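Long-range contacts in reticulocyte binding protein (Streptococcus agalactiae COH1, PDB 3FAW), which is a cell-wall-anchored pullulanase of group B Streptococcus and, as a pullulanase, probably hydrolyses alpha-1,6 linkages in branched glucans such as pullulan and glycogen: residues Val324-Lys329 with Gly356-Pro362; Thr626-Pro632 with Glu655-Ile660. All coordinates share one frame; numbering follows the deposited sequence.

Contact 1: Val324-Lys329 with Gly356-Pro362; sequences VNEMDK and GMYSEKP
NZ of K329 donates to the backbone O of S359 at 2.7 Å, tilted from the plane of that carbonyl. A bridging water is a second acceptor, too close to NZ for its place to be certain. The lysine chain is extended until its last torsion, chi4 -63°, which turns NZ toward the carbonyl of S359. M357 O is 3.3 Å from K329 NZ, but the angle is poor and the pair is not counted as a bond. The same water sits 2.7 Å from E326 O and 2.8 Å from G356 O, placed to donate to either, and so connects the type I turn N325-D328 with the type I turn G356-S359. A second link is weaker: G356 N donates to E326 OE2 over 2.9 Å at 143°, while E326 OE1 is held by W227 N. Beside these polar links M357 sends CG out anti to its own N (chi1 -165°) and then folds, bringing SD 3.6 Å from V324 CG2 and CE near D328 O and K329 CG. P362 CG meets M327 SD at 4.1 Å. Both turns belong to the long loop between strand 312-315 and helix 367-381 of the TIM barrel. K329, with a weaker share from E326, ties two parts of this loop through bonds from charged side chains to backbone atoms, which probably steadies their relative position where no helix or strand intervenes.

Contact 2: Thr626-Pro632 with Glu655-Ile660; sequences TKRLLNP and EYPYFI
R628 runs alongside F659 and ends at the carbonyls of E655 and Y656. Its CB rests on the CD1-CE1 side of the F659 ring. CG, set anti to the backbone N (chi1 -163°), stands over that ring's face, 3.8 Å from the centroid and 21° off the normal, a CH-pi contact. CD passes 3.4 Å from Y656 O and also touches Y656 CB. NE is near F659 CZ, which lies over one guanidinium face. At the tip, R628 NH1 donates to Y656 O over 3.2 Å at 140°, arriving from above that carbonyl's plane; E655 O, 3.0 Å from R628 NH1, lies near the guanidinium plane. NH2 has a long, weak ion pair with D589.

The two backbones form a single antiparallel bridge, with R628 and F659 as a non-hydrogen-bonded pair: I660 N donates to K627 O and L629 N to Y658 O, each N to O distance being 2.9 Å. The other edge of strand 658-660 pairs with strand 647-649, so R628 extends a small hairpin by one bridge.

Beyond it, inverse gamma turns centred on L629 and L630 carry the chain across the Y656 ring. L630 CA is 4.0 Å from that ring's centroid, over its face, and L630 CD2 presses on Y656 CD2. N631 O meets the ring at its edge, in plane. A water donates to L629 O and accepts from Y658 N.

The two contacts are separate: their centres are 28 Å apart, their nearest atoms about 13 Å, and contact 1 closes before contact 2 opens along the chain. Both are partly buried and neither is deep core, contact 2 having more exposed residues. Contact 1 lies within the long loop after the second barrel strand, 312-315; contact 2 joins the loop following the last barrel strand, 614-618, to a short strand beyond it. Their chemistry differs accordingly. Residues 324-329 and 356-362 meet through charged side chains, backbone carbonyls, a water and the packing of a methionine, whereas 626-632 and 655-660 share backbone pairing and aromatic faces, with more surface buried (591 against 421 Å²).

Contact 1: Val324-Lys329 with Gly356-Pro362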
ATOM      1  N   VAL A 324     -11.435   6.353 -13.360  1.00 12.98           N
ATOM      2  CA  VAL A 324     -12.285   5.176 -13.528  1.00 12.27           C
ATOM      3  C   VAL A 324     -13.700   5.560 -13.981  1.00 12.27           C
ATOM      4  O   VAL A 324     -14.171   6.670 -13.717  1.00 10.95           O
ATOM      5  CB  VAL A 324     -12.394   4.374 -12.204  1.00 11.78           C
ATOM      6  CG1 VAL A 324     -13.245   5.130 -11.186  1.00 12.62           C
ATOM      7  CG2 VAL A 324     -12.960   2.978 -12.448  1.00 10.68           C
ATOM      8  N   ASN A 325     -14.355   4.627 -14.669  1.00 12.02           N
ATOM      9  CA  ASN A 325     -15.784   4.695 -14.961  1.00 12.38           C
ATOM     10  C   ASN A 325     -16.434   3.481 -14.324  1.00 12.37           C
ATOM     11  O   ASN A 325     -16.339   2.365 -14.842  1.00 13.11           O
ATOM     12  CB  ASN A 325     -16.057   4.706 -16.469  1.00 12.64           C
ATOM     13  CG  ASN A 325     -17.551   4.768 -16.802  1.00 14.39           C
ATOM     14  OD1 ASN A 325     -18.400   4.906 -15.919  1.00 14.56           O
ATOM     15  ND2 ASN A 325     -17.868   4.674 -18.086  1.00 14.56           N
ATOM     16  N   GLU A 326     -17.087   3.703 -13.193  1.00 11.45           N
ATOM     17  CA  GLU A 326     -17.665   2.613 -12.413  1.00 13.41           C
ATOM     18  C   GLU A 326     -18.942   2.040 -13.045  1.00 13.71           C
ATOM     19  O   GLU A 326     -19.418   0.984 -12.633  1.00 13.90           O
ATOM     20  CB  GLU A 326     -17.937   3.089 -10.984  1.00 13.70           C
ATOM     21  CG  GLU A 326     -16.678   3.532 -10.233  1.00 12.80           C
ATOM     22  CD  GLU A 326     -16.974   4.176  -8.888  1.00 14.60           C
ATOM     23  OE1 GLU A 326     -18.132   4.594  -8.652  1.00 13.30           O
ATOM     24  OE2 GLU A 326     -16.037   4.262  -8.062  1.00 13.06           O
ATOM     25  N   MET A 327     -19.484   2.733 -14.045  1.00 14.19           N
ATOM     26  CA  MET A 327     -20.659   2.262 -14.767  1.00 16.31           C
ATOM     27  C   MET A 327     -20.310   1.341 -15.951  1.00 16.13           C
ATOM     28  O   MET A 327     -21.208   0.850 -16.632  1.00 16.45           O
ATOM     29  CB  MET A 327     -21.492   3.457 -15.239  1.00 16.52           C
ATOM     30  CG  MET A 327     -22.004   4.350 -14.105  1.00 18.64           C
ATOM     31  SD  MET A 327     -22.893   3.462 -12.797  1.00 22.83           S
ATOM     32  CE  MET A 327     -24.225   2.690 -13.722  1.00 26.27           C
ATOM     33  N   ASP A 328     -19.016   1.107 -16.181  1.00 15.83           N
ATOM     34  CA  ASP A 328     -18.533   0.202 -17.235  1.00 14.77           C
ATOM     35  C   ASP A 328     -17.808  -0.974 -16.586  1.00 15.12           C
ATOM     36  O   ASP A 328     -16.648  -0.850 -16.177  1.00 14.34           O
ATOM     37  CB  ASP A 328     -17.592   0.969 -18.177  1.00 15.12           C
ATOM     38  CG  ASP A 328     -16.896   0.074 -19.200  1.00 17.33           C
ATOM     39  OD1 ASP A 328     -17.387  -1.038 -19.497  1.00 18.20           O
ATOM     40  OD2 ASP A 328     -15.845   0.504 -19.721  1.00 21.45           O
ATOM     41  N   LYS A 329     -18.502  -2.106 -16.479  1.00 14.98           N
ATOM     42  CA  LYS A 329     -17.925  -3.326 -15.904  1.00 17.15           C
ATOM     43  C   LYS A 329     -17.419  -4.295 -16.979  1.00 17.18           C
ATOM     44  O   LYS A 329     -17.045  -5.428 -16.670  1.00 18.50           O
ATOM     45  CB  LYS A 329     -18.955  -4.031 -15.012  1.00 17.66           C
ATOM     46  CG  LYS A 329     -19.322  -3.254 -13.760  1.00 18.21           C
ATOM     47  CD  LYS A 329     -20.318  -4.017 -12.909  1.00 21.72           C
ATOM     48  CE  LYS A 329     -20.610  -3.300 -11.599  1.00 22.48           C
ATOM     49  NZ  LYS A 329     -19.398  -3.195 -10.749  1.00 25.59           N
ATOM     50  N   GLY A 356     -16.773   2.405  -5.959  1.00 12.21           N
ATOM     51  CA  GLY A 356     -17.955   1.766  -6.521  1.00 11.58           C
ATOM     52  C   GLY A 356     -17.635   0.712  -7.579  1.00 12.24           C
ATOM     53  O   GLY A 356     -18.533   0.020  -8.043  1.00 12.48           O
ATOM     54  N   MET A 357     -16.360   0.587  -7.960  1.00 12.51           N
ATOM     55  CA  MET A 357     -15.944  -0.354  -9.017  1.00 13.18           C
ATOM     56  C   MET A 357     -16.185  -1.830  -8.662  1.00 13.16           C
ATOM     57  O   MET A 357     -16.417  -2.653  -9.552  1.00 13.84           O
ATOM     58  CB  MET A 357     -14.461  -0.152  -9.351  1.00 13.90           C
ATOM     59  CG  MET A 357     -13.984  -0.807 -10.660  1.00 12.56           C
ATOM     60  SD  MET A 357     -14.733  -0.082 -12.136  1.00 14.50           S
ATOM     61  CE  MET A 357     -16.035  -1.263 -12.480  1.00 16.32           C
ATOM     62  N   TYR A 358     -16.124  -2.155  -7.372  1.00 12.10           N
ATOM     63  CA  TYR A 358     -16.243  -3.538  -6.909  1.00 12.59           C
ATOM     64  C   TYR A 358     -17.618  -3.857  -6.332  1.00 13.89           C
ATOM     65  O   TYR A 358     -17.817  -4.913  -5.716  1.00 15.80           O
ATOM     66  CB  TYR A 358     -15.131  -3.834  -5.900  1.00 12.16           C
ATOM     67  CG  TYR A 358     -13.783  -3.392  -6.411  1.00 11.29           C
ATOM     68  CD1 TYR A 358     -13.347  -3.766  -7.681  1.00 13.80           C
ATOM     69  CD2 TYR A 358     -12.951  -2.575  -5.647  1.00 13.42           C
ATOM     70  CE1 TYR A 358     -12.123  -3.359  -8.169  1.00 13.56           C
ATOM     71  CE2 TYR A 358     -11.717  -2.168  -6.125  1.00 11.62           C
ATOM     72  CZ  TYR A 358     -11.312  -2.561  -7.391  1.00 11.52           C
ATOM     73  OH  TYR A 358     -10.098  -2.163  -7.886  1.00 10.39           O
ATOM     74  N   SER A 359     -18.566  -2.955  -6.571  1.00 14.97           N
ATOM     75  CA  SER A 359     -19.943  -3.117  -6.125  1.00 15.78           C
ATOM     76  C   SER A 359     -20.828  -3.564  -7.281  1.00 16.14           C
ATOM     77  O   SER A 359     -20.670  -3.107  -8.419  1.00 15.16           O
ATOM     78  CB  SER A 359     -20.467  -1.793  -5.557  1.00 15.93           C
ATOM     79  OG  SER A 359     -21.858  -1.857  -5.286  1.00 14.28           O
ATOM     80  N   GLU A 360     -21.765  -4.458  -6.985  1.00 17.19           N
ATOM     81  CA  GLU A 360     -22.762  -4.869  -7.972  1.00 17.35           C
ATOM     82  C   GLU A 360     -23.781  -3.757  -8.242  1.00 17.00           C
ATOM     83  O   GLU A 360     -24.367  -3.700  -9.322  1.00 17.30           O
ATOM     84  CB  GLU A 360     -23.458  -6.154  -7.522  1.00 18.28           C
ATOM     85  CG  GLU A 360     -22.543  -7.369  -7.585  1.00 18.77           C
ATOM     86  CD  GLU A 360     -23.283  -8.668  -7.384  1.00 20.72           C
ATOM     87  OE1 GLU A 360     -23.921  -8.821  -6.324  1.00 18.43           O
ATOM     88  OE2 GLU A 360     -23.220  -9.536  -8.282  1.00 19.61           O
ATOM     89  N   LYS A 361     -23.963  -2.864  -7.269  1.00 16.89           N
ATOM     90  CA  LYS A 361     -24.932  -1.771  -7.373  1.00 16.72           C
ATOM     91  C   LYS A 361     -24.299  -0.418  -7.029  1.00 14.56           C
ATOM     92  O   LYS A 361     -24.612   0.164  -5.992  1.00 13.96           O
ATOM     93  CB  LYS A 361     -26.123  -2.048  -6.449  1.00 17.08           C
ATOM     94  CG  LYS A 361     -26.862  -3.334  -6.771  0.10 18.73           C
ATOM     95  CD  LYS A 361     -28.148  -3.455  -5.973  1.00 21.24           C
ATOM     96  CE  LYS A 361     -29.290  -2.663  -6.605  1.00 25.26           C
ATOM     97  NZ  LYS A 361     -30.575  -2.864  -5.880  0.10 24.04           N
ATOM     98  N   PRO A 362     -23.411   0.091  -7.905  1.00 13.92           N
ATOM     99  CA  PRO A 362     -22.690   1.346  -7.626  1.00 13.82           C
ATOM    100  C   PRO A 362     -23.582   2.586  -7.417  1.00 13.52           C
ATOM    101  O   PRO A 362     -23.170   3.534  -6.746  1.00 13.70           O
ATOM    102  CB  PRO A 362     -21.785   1.522  -8.859  1.00 14.13           C
ATOM    103  CG  PRO A 362     -22.376   0.646  -9.914  1.00 14.82           C
ATOM    104  CD  PRO A 362     -23.031  -0.489  -9.208  1.00 12.66           C
TER
HETATM  105  O   HOH W   1     -18.931  -0.769 -10.659  1.00 18.79           O

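Contact 2: Thr626-Pro632 with Glu655-Ile660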
ATOM      1  N   THR A 626       1.624 -15.077 -15.353  1.00 11.76           N
ATOM      2  CA  THR A 626       2.339 -14.359 -16.409  1.00 11.99           C
ATOM      3  C   THR A 626       1.550 -13.148 -16.901  1.00 13.23           C
ATOM      4  O   THR A 626       0.311 -13.131 -16.850  1.00 12.21           O
ATOM      5  CB  THR A 626       2.636 -15.283 -17.622  1.00 12.98           C
ATOM      6  OG1 THR A 626       3.481 -14.596 -18.556  1.00 10.34           O
ATOM      7  CG2 THR A 626       1.347 -15.695 -18.315  1.00 10.30           C
ATOM      8  N   LYS A 627       2.285 -12.149 -17.389  1.00 14.12           N
ATOM      9  CA  LYS A 627       1.701 -10.949 -17.989  1.00 16.07           C
ATOM     10  C   LYS A 627       2.250 -10.730 -19.402  1.00 16.87           C
ATOM     11  O   LYS A 627       2.611  -9.610 -19.775  1.00 16.89           O
ATOM     12  CB  LYS A 627       1.971  -9.724 -17.106  1.00 16.38           C
ATOM     13  CG  LYS A 627       1.322  -9.810 -15.732  1.00 17.08           C
ATOM     14  CD  LYS A 627       1.564  -8.564 -14.887  1.00 14.52           C
ATOM     15  CE  LYS A 627       0.884  -8.701 -13.526  1.00 15.23           C
ATOM     16  NZ  LYS A 627       1.218  -7.606 -12.570  1.00 10.83           N
ATOM     17  N   ARG A 628       2.294 -11.809 -20.185  1.00 19.11           N
ATOM     18  CA  ARG A 628       2.796 -11.764 -21.557  1.00 19.64           C
ATOM     19  C   ARG A 628       1.802 -11.029 -22.458  1.00 19.30           C
ATOM     20  O   ARG A 628       0.594 -11.239 -22.354  1.00 19.15           O
ATOM     21  CB  ARG A 628       3.038 -13.182 -22.100  1.00 20.64           C
ATOM     22  CG  ARG A 628       3.939 -13.222 -23.347  1.00 21.84           C
ATOM     23  CD  ARG A 628       3.675 -14.434 -24.230  1.00 25.59           C
ATOM     24  NE  ARG A 628       4.235 -15.680 -23.701  1.00 27.27           N
ATOM     25  CZ  ARG A 628       5.137 -16.455 -24.310  1.00 27.29           C
ATOM     26  NH1 ARG A 628       5.635 -16.147 -25.503  1.00 27.95           N
ATOM     27  NH2 ARG A 628       5.551 -17.564 -23.710  1.00 27.36           N
ATOM     28  N   LEU A 629       2.323 -10.175 -23.336  1.00 18.49           N
ATOM     29  CA  LEU A 629       1.500  -9.374 -24.238  1.00 18.30           C
ATOM     30  C   LEU A 629       1.169 -10.175 -25.501  1.00 19.01           C
ATOM     31  O   LEU A 629       1.898 -10.121 -26.497  1.00 18.58           O
ATOM     32  CB  LEU A 629       2.227  -8.069 -24.589  1.00 18.80           C
ATOM     33  CG  LEU A 629       1.449  -6.970 -25.321  1.00 17.05           C
ATOM     34  CD1 LEU A 629       0.356  -6.381 -24.437  1.00 14.89           C
ATOM     35  CD2 LEU A 629       2.403  -5.883 -25.791  1.00 16.63           C
ATOM     36  N   LEU A 630       0.066 -10.921 -25.442  1.00 19.33           N
ATOM     37  CA  LEU A 630      -0.418 -11.723 -26.572  1.00 19.01           C
ATOM     38  C   LEU A 630      -1.239 -10.880 -27.553  1.00 19.05           C
ATOM     39  O   LEU A 630      -2.392 -11.203 -27.859  1.00 19.45           O
ATOM     40  CB  LEU A 630      -1.262 -12.902 -26.071  1.00 19.33           C
ATOM     41  CG  LEU A 630      -0.568 -13.916 -25.160  1.00 19.39           C
ATOM     42  CD1 LEU A 630      -1.574 -14.933 -24.636  1.00 20.52           C
ATOM     43  CD2 LEU A 630       0.561 -14.619 -25.895  1.00 21.03           C
ATOM     44  N   ASN A 631      -0.626  -9.807 -28.048  1.00 18.62           N
ATOM     45  CA  ASN A 631      -1.245  -8.914 -29.022  1.00 18.41           C
ATOM     46  C   ASN A 631      -0.618  -9.164 -30.394  1.00 18.89           C
ATOM     47  O   ASN A 631       0.608  -9.123 -30.514  1.00 18.47           O
ATOM     48  CB  ASN A 631      -1.024  -7.461 -28.597  1.00 17.69           C
ATOM     49  CG  ASN A 631      -1.825  -6.472 -29.427  1.00 18.54           C
ATOM     50  OD1 ASN A 631      -1.636  -6.361 -30.639  1.00 18.44           O
ATOM     51  ND2 ASN A 631      -2.713  -5.732 -28.772  1.00 12.54           N
ATOM     52  N   PRO A 632      -1.447  -9.428 -31.430  1.00 19.01           N
ATOM     53  CA  PRO A 632      -0.954  -9.652 -32.799  1.00 19.53           C
ATOM     54  C   PRO A 632       0.037  -8.600 -33.309  1.00 19.22           C
ATOM     55  O   PRO A 632       0.946  -8.932 -34.072  1.00 18.31           O
ATOM     56  CB  PRO A 632      -2.231  -9.611 -33.644  1.00 20.22           C
ATOM     57  CG  PRO A 632      -3.308 -10.036 -32.721  1.00 20.48           C
ATOM     58  CD  PRO A 632      -2.916  -9.550 -31.356  1.00 20.32           C
ATOM     59  N   GLU A 655       7.650 -15.974 -30.647  1.00 20.54           N
ATOM     60  CA  GLU A 655       6.314 -15.396 -30.799  1.00 19.73           C
ATOM     61  C   GLU A 655       5.838 -14.744 -29.488  1.00 18.57           C
ATOM     62  O   GLU A 655       5.859 -15.374 -28.428  1.00 18.13           O
ATOM     63  CB  GLU A 655       5.328 -16.464 -31.292  1.00 19.88           C
ATOM     64  CG  GLU A 655       5.620 -16.927 -32.730  1.00 21.19           C
ATOM     65  CD  GLU A 655       4.636 -17.956 -33.270  1.00 20.77           C
ATOM     66  OE1 GLU A 655       3.653 -18.294 -32.575  1.00 22.41           O
ATOM     67  OE2 GLU A 655       4.849 -18.428 -34.408  1.00 23.68           O
ATOM     68  N   TYR A 656       5.426 -13.477 -29.586  1.00 17.90           N
ATOM     69  CA  TYR A 656       4.996 -12.655 -28.440  1.00 18.08           C
ATOM     70  C   TYR A 656       6.098 -12.488 -27.385  1.00 16.99           C
ATOM     71  O   TYR A 656       5.999 -13.052 -26.295  1.00 16.79           O
ATOM     72  CB  TYR A 656       3.735 -13.230 -27.786  1.00 19.06           C
ATOM     73  CG  TYR A 656       2.554 -13.408 -28.715  1.00 20.08           C
ATOM     74  CD1 TYR A 656       1.963 -12.316 -29.343  1.00 19.20           C
ATOM     75  CD2 TYR A 656       2.013 -14.670 -28.944  1.00 21.41           C
ATOM     76  CE1 TYR A 656       0.869 -12.480 -30.182  1.00 20.62           C
ATOM     77  CE2 TYR A 656       0.922 -14.845 -29.782  1.00 20.63           C
ATOM     78  CZ  TYR A 656       0.354 -13.748 -30.397  1.00 21.21           C
ATOM     79  OH  TYR A 656      -0.729 -13.918 -31.228  1.00 24.29           O
ATOM     80  N   PRO A 657       7.149 -11.706 -27.702  1.00 16.29           N
ATOM     81  CA  PRO A 657       8.318 -11.589 -26.827  1.00 15.81           C
ATOM     82  C   PRO A 657       8.216 -10.560 -25.691  1.00 15.98           C
ATOM     83  O   PRO A 657       9.100 -10.526 -24.828  1.00 16.60           O
ATOM     84  CB  PRO A 657       9.420 -11.177 -27.801  1.00 15.56           C
ATOM     85  CG  PRO A 657       8.714 -10.350 -28.818  1.00 15.16           C
ATOM     86  CD  PRO A 657       7.306 -10.890 -28.922  1.00 15.76           C
ATOM     87  N   TYR A 658       7.165  -9.738 -25.687  1.00 15.70           N
ATOM     88  CA  TYR A 658       7.017  -8.664 -24.695  1.00 15.26           C
ATOM     89  C   TYR A 658       6.182  -9.095 -23.486  1.00 14.78           C
ATOM     90  O   TYR A 658       5.128  -9.708 -23.632  1.00 13.80           O
ATOM     91  CB  TYR A 658       6.408  -7.416 -25.341  1.00 15.69           C
ATOM     92  CG  TYR A 658       7.308  -6.758 -26.369  1.00 13.57           C
ATOM     93  CD1 TYR A 658       8.350  -5.922 -25.977  1.00 13.15           C
ATOM     94  CD2 TYR A 658       7.115  -6.970 -27.732  1.00 15.70           C
ATOM     95  CE1 TYR A 658       9.178  -5.310 -26.921  1.00 14.57           C
ATOM     96  CE2 TYR A 658       7.935  -6.367 -28.683  1.00 12.79           C
ATOM     97  CZ  TYR A 658       8.965  -5.537 -28.270  1.00 15.14           C
ATOM     98  OH  TYR A 658       9.784  -4.939 -29.203  1.00 18.80           O
ATOM     99  N   PHE A 659       6.683  -8.765 -22.294  1.00 15.48           N
ATOM    100  CA  PHE A 659       6.021  -9.064 -21.024  1.00 15.39           C
ATOM    101  C   PHE A 659       5.865  -7.759 -20.235  1.00 15.62           C
ATOM    102  O   PHE A 659       6.782  -6.941 -20.189  1.00 15.85           O
ATOM    103  CB  PHE A 659       6.849 -10.064 -20.204  1.00 15.29           C
ATOM    104  CG  PHE A 659       7.048 -11.408 -20.875  1.00 15.44           C
ATOM    105  CD1 PHE A 659       6.411 -12.540 -20.393  1.00 15.71           C
ATOM    106  CD2 PHE A 659       7.892 -11.539 -21.972  1.00 13.47           C
ATOM    107  CE1 PHE A 659       6.602 -13.779 -20.997  1.00 18.29           C
ATOM    108  CE2 PHE A 659       8.086 -12.770 -22.585  1.00 15.72           C
ATOM    109  CZ  PHE A 659       7.439 -13.892 -22.098  1.00 15.71           C
ATOM    110  N   ILE A 660       4.708  -7.574 -19.602  1.00 16.29           N
ATOM    111  CA  ILE A 660       4.397  -6.315 -18.921  1.00 15.34           C
ATOM    112  C   ILE A 660       4.942  -6.290 -17.492  1.00 14.41           C
ATOM    113  O   ILE A 660       4.638  -7.172 -16.688  1.00 12.44           O
ATOM    114  CB  ILE A 660       2.876  -6.042 -18.903  1.00 15.81           C
ATOM    115  CG1 ILE A 660       2.309  -6.030 -20.332  1.00 15.57           C
ATOM    116  CG2 ILE A 660       2.573  -4.724 -18.199  1.00 15.13           C
ATOM    117  CD1 ILE A 660       3.014  -5.080 -21.295  1.00 12.02           C
TER
HETATM  118  O   HOH W   2       4.495  -9.580 -27.208  1.00 19.33           O